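Hypothetical 13.2 KDA protein (Sulfolobus virus-like particle ssv1, PDB 2VQC) is essential for virus function and, as a winged-helix protein, probably acts by binding DNA. Local coordinates at residues M20-L24 against H60-C64; G28-E33 against K72-W77. Residues are numbered along the deposited sequence.

How the contacts relate
In a small winged-helix domain, helices and sheet are tied together by contacts between segments far apart in the chain. The segments alternate along the chain: 20-24, 28-33, 60-64, 72-77. Helix 13-27 carries the first segment of contact 1 and leads directly into strand 29-30 of contact 2; helix 43-59 leads into the other half of contact 1, and the hairpin of strands 64-68 and 73-77 follows. The two centres lie about 10 Å apart. Contact 2 adds the short strand to the hairpin, while contact 1 fastens the first helix to the hairpin's beginning, so the two contacts share the packing of Leu24 on Leu30 and of Tyr21 on Trp77.

Contact 1: residues M20-L24 against H60-C64; sequences MYKIL and HPDEC
A tyrosine reaching from a helix to a turn gives this contact its shape. Residues 20-24 are a regular piece of helix 13-27, with Leu24 N hydrogen-bonded to Met20 O at 2.8 Å; residues 60-63 turn from helix 43-59 into strand 64-68, which Cys64 begins, drawn together by His60 O, which accepts from Glu63 N and Cys64 N, both at 3.0 Å. The backbones stay well apart, the nearest CA atoms being those of Leu24 and Cys64 at 8.6 Å, so side chains bridge the gap. Tyr21, chi1 t (-169°), extends its ring across it; its OH donates to Glu63 OE1 at 2.7 Å and lies 3.4 Å from His60 CB. Glu63 meets it with chi1 m and an extended chi2, its other oxygen OE2 paired with Lys79. The His60 ring, chi1 m, sits obliquely to that of Tyr21, centroids 5.8 Å apart and planes at 35°. One helical turn on, Leu24 (chi1 -151°) sets CD1 3.6 Å from Cys64 SG, while Cys64 CB approaches the tyrosine edge, 3.9 Å from CE1. Cys64, chi1 t, forms the disulfide with Cys57, closing the helix-to-strand connection of this winged-helix domain. Apolar packing on Cys64 and the directional Tyr21-Glu63 hydrogen bond thus join the first helix to a turn itself covalently tied to helix 43-59.

Contact 2: residues G28-E33 against K72-W77; sequences GELTLE and KTTFKW
Segments 28-33 and 72-77 run antiparallel, their end-to-end directions 151° apart, with Gly28 opposite Trp77, Glu29 opposite Lys76, Leu30 opposite Phe75 and Thr31 opposite Thr74. Gly28 leaves helix 13-27 with phi/psi 93/-26, where a CB would jam against the preceding carbonyl; Glu29 and Leu30 are then extended, and Thr31 is the N-cap of helix 32-39. Leu30 and Phe75 are a hydrogen-bonded pair, Leu30 N to Phe75 O at 2.9 Å and Phe75 N to Leu30 O at 2.8 Å; Trp77 N donates to Gly28 O at 2.9 Å. Glu29 and Lys76 are the non-hydrogen-bonded pair, CA atoms 4.5 Å apart. This is the small sheet of the winged-helix fold: strand 29-30 pairs with 73-77, the central strand, whose other neighbour is 64-68 of the hairpin that forms the wing. On one face Leu30 and Phe75, both chi1 m, meet CB to CB at 4.2 Å and pack against helices 13-27 and 43-59. On the other, Glu29 CG lies 3.5 Å from Thr74 CG2. Beyond the strand, one water accepts from Leu32 N (2.8 Å) and donates to Thr73 O (2.6 Å). Glu33, with chi1 m and chi2 p, receives Thr31 OG1 on OE1 at 2.8 Å, while its OE2 makes a salt bridge to Lys72 NZ at 2.5 Å.

Contact 1: residues M20-L24 against H60-C64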
# COMPACT_ATOMS: atom_id res chain seq x y z
N MSE A 20 5.62 3.09 1.52
CA MSE A 20 4.18 3.25 1.73
C MSE A 20 3.73 2.64 3.06
O MSE A 20 2.82 3.16 3.68
CB MSE A 20 3.38 2.61 0.59
CG MSE A 20 3.59 3.23 -0.79
SE MSE A 20 3.38 5.19 -0.90
CE MSE A 20 5.10 5.63 -0.23
N TYR A 21 4.37 1.56 3.48
CA TYR A 21 3.96 0.86 4.70
C TYR A 21 4.13 1.75 5.94
O TYR A 21 3.26 1.76 6.82
CB TYR A 21 4.74 -0.44 4.88
CG TYR A 21 4.19 -1.33 5.97
CD1 TYR A 21 2.98 -1.99 5.81
CD2 TYR A 21 4.89 -1.53 7.16
CE1 TYR A 21 2.46 -2.81 6.80
CE2 TYR A 21 4.39 -2.35 8.16
CZ TYR A 21 3.17 -2.99 7.96
OH TYR A 21 2.64 -3.82 8.93
N LYS A 22 5.23 2.49 6.00
CA LYS A 22 5.41 3.41 7.12
C LYS A 22 4.57 4.69 6.98
O LYS A 22 4.24 5.31 7.98
CB LYS A 22 6.89 3.71 7.39
CG LYS A 22 7.64 4.42 6.32
CD LYS A 22 9.07 4.58 6.79
CE LYS A 22 9.91 5.24 5.73
NZ LYS A 22 11.33 5.45 6.16
N ILE A 23 4.21 5.05 5.75
CA ILE A 23 3.22 6.11 5.54
C ILE A 23 1.82 5.65 6.01
O ILE A 23 1.04 6.46 6.52
CB ILE A 23 3.20 6.57 4.06
CG1 ILE A 23 4.51 7.31 3.75
CG2 ILE A 23 1.99 7.48 3.77
CD1 ILE A 23 4.63 7.87 2.35
N LEU A 24 1.54 4.35 5.87
CA LEU A 24 0.29 3.75 6.35
C LEU A 24 0.15 3.88 7.87
O LEU A 24 -0.93 4.17 8.39
CB LEU A 24 0.24 2.26 5.97
CG LEU A 24 -1.10 1.56 5.73
CD1 LEU A 24 -0.97 0.08 6.10
CD2 LEU A 24 -2.27 2.17 6.46
N HIS A 60 2.38 -9.06 8.36
CA HIS A 60 2.11 -8.44 9.65
C HIS A 60 0.61 -8.25 9.85
O HIS A 60 0.12 -7.11 9.91
CB HIS A 60 2.82 -7.10 9.74
CG HIS A 60 4.30 -7.18 9.51
ND1 HIS A 60 4.90 -6.75 8.35
CD2 HIS A 60 5.29 -7.67 10.29
CE1 HIS A 60 6.20 -6.96 8.43
NE2 HIS A 60 6.47 -7.52 9.60
N PRO A 61 -0.14 -9.36 9.98
CA PRO A 61 -1.60 -9.26 10.07
C PRO A 61 -2.10 -8.63 11.38
O PRO A 61 -3.26 -8.21 11.46
CB PRO A 61 -2.05 -10.72 9.96
CG PRO A 61 -0.90 -11.51 10.45
CD PRO A 61 0.33 -10.75 10.06
N ASP A 62 -1.23 -8.58 12.39
CA ASP A 62 -1.53 -7.88 13.65
C ASP A 62 -1.38 -6.35 13.56
O ASP A 62 -1.84 -5.64 14.46
CB ASP A 62 -0.64 -8.42 14.78
CG ASP A 62 0.84 -8.22 14.52
OD1 ASP A 62 1.30 -8.57 13.40
OD2 ASP A 62 1.55 -7.72 15.42
N GLU A 63 -0.74 -5.86 12.49
CA GLU A 63 -0.53 -4.42 12.28
C GLU A 63 -1.38 -3.86 11.14
O GLU A 63 -1.90 -2.75 11.24
CB GLU A 63 0.93 -4.13 11.94
CG GLU A 63 1.94 -4.56 12.99
CD GLU A 63 3.37 -4.23 12.59
OE1 GLU A 63 3.63 -3.93 11.41
OE2 GLU A 63 4.26 -4.26 13.48
N CYS A 64 -1.46 -4.61 10.05
CA CYS A 64 -2.08 -4.15 8.83
C CYS A 64 -3.27 -5.03 8.44
O CYS A 64 -3.28 -6.24 8.69
CB CYS A 64 -1.07 -4.14 7.68
SG CYS A 64 -1.78 -3.47 6.14

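Contact 2: residues G28-E33 against K72-W77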
# COMPACT_ATOMS: atom_id res chain seq x y z
N GLY A 28 -2.83 5.97 8.79
CA GLY A 28 -3.91 5.11 9.26
C GLY A 28 -4.62 4.32 8.17
O GLY A 28 -5.18 3.26 8.44
N GLU A 29 -4.59 4.83 6.94
CA GLU A 29 -5.35 4.25 5.84
C GLU A 29 -4.69 4.62 4.50
O GLU A 29 -4.20 5.74 4.35
CB GLU A 29 -6.80 4.75 5.90
CG GLU A 29 -7.84 3.75 5.38
CD GLU A 29 -9.23 3.93 6.00
OE1 GLU A 29 -9.41 4.80 6.88
OE2 GLU A 29 -10.16 3.19 5.60
N LEU A 30 -4.67 3.69 3.55
CA LEU A 30 -4.09 3.92 2.22
C LEU A 30 -4.92 3.28 1.11
O LEU A 30 -5.45 2.19 1.29
CB LEU A 30 -2.66 3.38 2.12
CG LEU A 30 -1.50 4.09 2.81
CD1 LEU A 30 -0.22 3.33 2.51
CD2 LEU A 30 -1.36 5.53 2.39
N THR A 31 -5.00 3.98 -0.02
CA THR A 31 -5.56 3.45 -1.26
C THR A 31 -4.57 3.70 -2.41
O THR A 31 -3.55 4.37 -2.23
CB THR A 31 -6.91 4.11 -1.60
OG1 THR A 31 -6.72 5.50 -1.88
CG2 THR A 31 -7.89 3.94 -0.45
N LEU A 32 -4.88 3.18 -3.59
CA LEU A 32 -4.00 3.34 -4.74
C LEU A 32 -3.71 4.82 -5.02
O LEU A 32 -2.59 5.17 -5.38
CB LEU A 32 -4.58 2.65 -5.99
CG LEU A 32 -3.60 2.53 -7.16
CD1 LEU A 32 -2.58 1.42 -6.91
CD2 LEU A 32 -4.33 2.28 -8.46
N GLU A 33 -4.72 5.68 -4.83
CA GLU A 33 -4.55 7.13 -5.04
C GLU A 33 -3.44 7.74 -4.19
O GLU A 33 -2.77 8.68 -4.64
CB GLU A 33 -5.85 7.89 -4.76
CG GLU A 33 -6.98 7.61 -5.76
CD GLU A 33 -7.86 6.43 -5.37
OE1 GLU A 33 -7.41 5.56 -4.60
OE2 GLU A 33 -9.01 6.38 -5.84
N LYS A 72 -12.97 -0.64 -3.76
CA LYS A 72 -11.52 -0.56 -3.93
C LYS A 72 -10.76 -1.19 -2.76
O LYS A 72 -11.26 -1.26 -1.64
CB LYS A 72 -11.07 0.89 -4.09
CG LYS A 72 -11.32 1.76 -2.87
CD LYS A 72 -11.57 3.22 -3.25
CE LYS A 72 -10.43 3.81 -4.05
NZ LYS A 72 -10.65 5.26 -4.25
N THR A 73 -9.54 -1.64 -3.05
CA THR A 73 -8.62 -2.14 -2.02
C THR A 73 -8.17 -0.99 -1.12
O THR A 73 -7.72 0.06 -1.61
CB THR A 73 -7.36 -2.78 -2.65
OG1 THR A 73 -7.76 -3.83 -3.55
CG2 THR A 73 -6.44 -3.35 -1.58
N THR A 74 -8.29 -1.19 0.18
CA THR A 74 -7.91 -0.19 1.17
C THR A 74 -7.09 -0.84 2.27
O THR A 74 -7.53 -1.82 2.88
CB THR A 74 -9.15 0.49 1.79
OG1 THR A 74 -10.05 0.92 0.76
CG2 THR A 74 -8.75 1.68 2.65
N PHE A 75 -5.91 -0.30 2.53
CA PHE A 75 -5.05 -0.78 3.60
C PHE A 75 -5.37 0.02 4.86
O PHE A 75 -5.49 1.24 4.81
CB PHE A 75 -3.58 -0.61 3.22
CG PHE A 75 -3.21 -1.33 1.96
CD1 PHE A 75 -2.78 -2.65 2.00
CD2 PHE A 75 -3.34 -0.71 0.72
CE1 PHE A 75 -2.46 -3.33 0.83
CE2 PHE A 75 -3.02 -1.38 -0.45
CZ PHE A 75 -2.58 -2.70 -0.40
N LYS A 76 -5.53 -0.68 5.97
CA LYS A 76 -5.85 -0.04 7.25
C LYS A 76 -4.85 -0.45 8.32
O LYS A 76 -4.54 -1.64 8.48
CB LYS A 76 -7.26 -0.40 7.69
CG LYS A 76 -7.69 0.28 8.99
CD LYS A 76 -9.19 0.21 9.19
CE LYS A 76 -9.62 1.05 10.38
NZ LYS A 76 -11.10 1.20 10.46
N TRP A 77 -4.34 0.54 9.04
CA TRP A 77 -3.47 0.31 10.19
C TRP A 77 -4.34 -0.06 11.40
O TRP A 77 -5.21 0.71 11.79
CB TRP A 77 -2.64 1.56 10.48
CG TRP A 77 -1.53 1.32 11.43
CD1 TRP A 77 -1.49 1.65 12.75
CD2 TRP A 77 -0.29 0.66 11.15
NE1 TRP A 77 -0.30 1.25 13.31
CE2 TRP A 77 0.45 0.64 12.34
CE3 TRP A 77 0.26 0.08 10.00
CZ2 TRP A 77 1.73 0.07 12.42
CZ3 TRP A 77 1.53 -0.49 10.07
CH2 TRP A 77 2.24 -0.49 11.28
O HOH W 1 -6.56 0.89 -3.77